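Side-chain contact in alpha-glucosidase (Pseudoalteromonas sp. K8, PDB 5HQA), which hydrolyses alpha-glucosides as a chloride-activated glycoside hydrolase of family 97, with a calcium ion beside its sugar pocket: residues A[181-186]-A[482-487]. Numbering follows the deposited sequence.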
ATOM      1  N   HIS A 181     -14.045   7.253  13.468  1.00 11.23           N
ATOM      2  CA  HIS A 181     -12.751   7.162  12.805  1.00  9.91           C
ATOM      3  C   HIS A 181     -12.822   7.782  11.423  1.00 11.98           C
ATOM      4  O   HIS A 181     -13.793   7.582  10.689  1.00 11.70           O
ATOM      5  CB  HIS A 181     -12.282   5.716  12.693  1.00 10.35           C
ATOM      6  CG  HIS A 181     -11.826   5.138  13.996  1.00 13.30           C
ATOM      7  ND1 HIS A 181     -12.658   5.036  15.091  1.00 14.51           N
ATOM      8  CD2 HIS A 181     -10.622   4.652  14.386  1.00 12.41           C
ATOM      9  CE1 HIS A 181     -11.989   4.494  16.098  1.00 14.26           C
ATOM     10  NE2 HIS A 181     -10.754   4.248  15.694  1.00 13.07           N
ATOM     11  N   ILE A 182     -11.776   8.520  11.067  1.00 10.21           N
ATOM     12  CA  ILE A 182     -11.713   9.233   9.798  1.00  9.13           C
ATOM     13  C   ILE A 182     -10.330   9.011   9.207  1.00 11.55           C
ATOM     14  O   ILE A 182      -9.334   8.967   9.937  1.00 11.36           O
ATOM     15  CB  ILE A 182     -12.004  10.737   9.988  1.00 10.63           C
ATOM     16  CG1 ILE A 182     -13.406  10.928  10.570  1.00 12.38           C
ATOM     17  CG2 ILE A 182     -11.839  11.499   8.668  1.00 11.21           C
ATOM     18  CD1 ILE A 182     -13.755  12.366  10.892  1.00 16.08           C
ATOM     19  N   SER A 183     -10.262   8.864   7.886  1.00  9.87           N
ATOM     20  CA  SER A 183      -8.969   8.749   7.225  1.00  8.46           C
ATOM     21  C   SER A 183      -9.004   9.533   5.926  1.00 11.50           C
ATOM     22  O   SER A 183      -9.930   9.365   5.125  1.00 12.05           O
ATOM     23  CB  SER A 183      -8.613   7.286   6.952  1.00  9.79           C
ATOM     24  OG  SER A 183      -7.266   7.181   6.518  1.00 10.95           O
ATOM     25  N   ILE A 184      -7.989  10.368   5.714  1.00  9.44           N
ATOM     26  CA  ILE A 184      -7.885  11.216   4.532  1.00  8.19           C
ATOM     27  C   ILE A 184      -6.817  10.635   3.614  1.00 10.72           C
ATOM     28  O   ILE A 184      -5.724  10.279   4.071  1.00  9.20           O
ATOM     29  CB  ILE A 184      -7.555  12.667   4.925  1.00  9.67           C
ATOM     30  CG1 ILE A 184      -8.653  13.208   5.846  1.00 10.04           C
ATOM     31  CG2 ILE A 184      -7.395  13.559   3.676  1.00  8.51           C
ATOM     32  CD1 ILE A 184      -8.299  14.528   6.482  1.00 11.51           C
ATOM     33  N   HIS A 185      -7.124  10.552   2.323  1.00  9.74           N
ATOM     34  CA  HIS A 185      -6.188   9.984   1.360  1.00  8.87           C
ATOM     35  C   HIS A 185      -6.562  10.550  -0.010  1.00 10.27           C
ATOM     36  O   HIS A 185      -7.243  11.578  -0.097  1.00 12.11           O
ATOM     37  CB  HIS A 185      -6.229   8.447   1.461  1.00  8.34           C
ATOM     38  CG  HIS A 185      -5.171   7.742   0.666  1.00 11.77           C
ATOM     39  ND1 HIS A 185      -3.835   8.085   0.719  1.00 10.80           N
ATOM     40  CD2 HIS A 185      -5.259   6.694  -0.189  1.00 11.41           C
ATOM     41  CE1 HIS A 185      -3.149   7.284  -0.077  1.00 10.75           C
ATOM     42  NE2 HIS A 185      -3.988   6.430  -0.639  1.00 10.39           N
ATOM     43  N   GLU A 186      -6.099   9.908  -1.079  1.00  9.36           N
ATOM     44  CA  GLU A 186      -6.488  10.326  -2.416  1.00 11.39           C
ATOM     45  C   GLU A 186      -6.537   9.103  -3.324  1.00 13.30           C
ATOM     46  O   GLU A 186      -6.000   8.040  -2.997  1.00 13.12           O
ATOM     47  CB  GLU A 186      -5.553  11.417  -2.964  1.00 13.63           C
ATOM     48  CG  GLU A 186      -4.079  11.133  -2.884  1.00 15.88           C
ATOM     49  CD  GLU A 186      -3.245  12.293  -3.435  1.00 17.60           C
ATOM     50  OE1 GLU A 186      -2.102  12.477  -2.969  1.00 15.59           O
ATOM     51  OE2 GLU A 186      -3.730  13.021  -4.333  1.00 17.15           O
ATOM     52  N   ARG A 482      -1.322   2.756   6.439  1.00 10.26           N
ATOM     53  CA  ARG A 482      -0.742   2.347   5.160  1.00  9.14           C
ATOM     54  C   ARG A 482      -1.624   1.348   4.409  1.00 10.12           C
ATOM     55  O   ARG A 482      -1.795   1.456   3.188  1.00 10.72           O
ATOM     56  CB  ARG A 482       0.649   1.755   5.405  1.00  8.49           C
ATOM     57  CG  ARG A 482       1.199   0.939   4.245  1.00  9.37           C
ATOM     58  CD  ARG A 482       1.503   1.798   3.010  1.00 10.55           C
ATOM     59  NE  ARG A 482       2.044   0.954   1.943  1.00  9.70           N
ATOM     60  CZ  ARG A 482       1.305   0.172   1.159  1.00 10.35           C
ATOM     61  NH1 ARG A 482       1.888  -0.579   0.231  1.00 11.60           N
ATOM     62  NH2 ARG A 482      -0.018   0.148   1.296  1.00  8.60           N
ATOM     63  N   MET A 483      -2.195   0.363   5.114  1.00  8.98           N
ATOM     64  CA  MET A 483      -2.937  -0.679   4.405  1.00  9.66           C
ATOM     65  C   MET A 483      -4.272  -0.180   3.861  1.00 12.10           C
ATOM     66  O   MET A 483      -4.862  -0.851   3.006  1.00 11.91           O
ATOM     67  CB  MET A 483      -3.158  -1.901   5.302  1.00  8.62           C
ATOM     68  CG  MET A 483      -1.865  -2.592   5.743  1.00  8.51           C
ATOM     69  SD  MET A 483      -0.663  -2.906   4.418  1.00 12.95           S
ATOM     70  CE  MET A 483      -1.542  -4.120   3.437  1.00 10.67           C
ATOM     71  N   LEU A 484      -4.765   0.976   4.323  1.00 10.44           N
ATOM     72  CA  LEU A 484      -5.941   1.564   3.686  1.00 10.80           C
ATOM     73  C   LEU A 484      -5.661   1.990   2.248  1.00 13.03           C
ATOM     74  O   LEU A 484      -6.600   2.115   1.451  1.00 14.01           O
ATOM     75  CB  LEU A 484      -6.445   2.761   4.495  1.00 10.22           C
ATOM     76  CG  LEU A 484      -6.804   2.516   5.966  1.00 11.42           C
ATOM     77  CD1 LEU A 484      -7.400   3.788   6.564  1.00 11.27           C
ATOM     78  CD2 LEU A 484      -7.771   1.342   6.127  1.00 10.28           C
ATOM     79  N   ALA A 485      -4.393   2.217   1.896  1.00 11.64           N
ATOM     80  CA  ALA A 485      -4.061   2.636   0.540  1.00  9.84           C
ATOM     81  C   ALA A 485      -4.104   1.483  -0.452  1.00 12.57           C
ATOM     82  O   ALA A 485      -4.390   1.710  -1.630  1.00 13.92           O
ATOM     83  CB  ALA A 485      -2.679   3.297   0.511  1.00  9.07           C
ATOM     84  N   GLY A 486      -3.835   0.252  -0.009  1.00 12.39           N
ATOM     85  CA  GLY A 486      -3.777  -0.892  -0.898  1.00 11.41           C
ATOM     86  C   GLY A 486      -2.720  -1.897  -0.462  1.00 12.43           C
ATOM     87  O   GLY A 486      -2.139  -1.778   0.625  1.00 11.76           O
ATOM     88  N   PRO A 487      -2.439  -2.896  -1.309  1.00 13.59           N
ATOM     89  CA  PRO A 487      -1.552  -3.999  -0.889  1.00 10.85           C
ATOM     90  C   PRO A 487      -0.135  -3.539  -0.566  1.00 12.75           C
ATOM     91  O   PRO A 487       0.363  -2.545  -1.099  1.00 12.38           O
ATOM     92  CB  PRO A 487      -1.564  -4.951  -2.095  1.00 10.21           C
ATOM     93  CG  PRO A 487      -2.095  -4.132  -3.254  1.00 10.42           C
ATOM     94  CD  PRO A 487      -3.040  -3.135  -2.635  1.00 11.91           C
TER
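Ser183 and His185, two residues apart on strand 181-187, meet Leu484 and Ala485 of the short, weakly bonded helical turn about 482-485. The close part is two small touches. Methyl CD1 of Leu484 lies 3.4 Å from Ser183 OG and 3.7 Å from Ser183 CB, a van der Waals contact against the face of the strand turned to the helix. A chi1 of -170° swings the Ser183 hydroxyl anti to the backbone N, where it meets both this methyl and Thr173 OG1 of the adjoining strand, its hydrogen-bond partner. In a second, separate touch, Ala485 CB approaches the His185 ring obliquely, 3.6 Å from NE2. Both ring nitrogens of His185 are engaged, ND1 with Thr170 OG1 and NE2 with Asp441 O, which should fix the rotation of the imidazole. Between and around these two points the segments stand apart: only 138 Å² is buried, and of the four touching residues Leu484 alone is partly exposed, the other three being buried. Away from the strand, Arg482 holds the exit of the helix, NH1 donating almost straight to Pro487 O (2.8 Å, 166°) and NH2 to Gly486 O. The contact joins the N-terminal beta domain to the catalytic barrel domain: strand 181-187 runs between strands 172-175 and 224-234, and Leu484 also packs on Thr173 and on Leu240 and Val241 of helix 237-241.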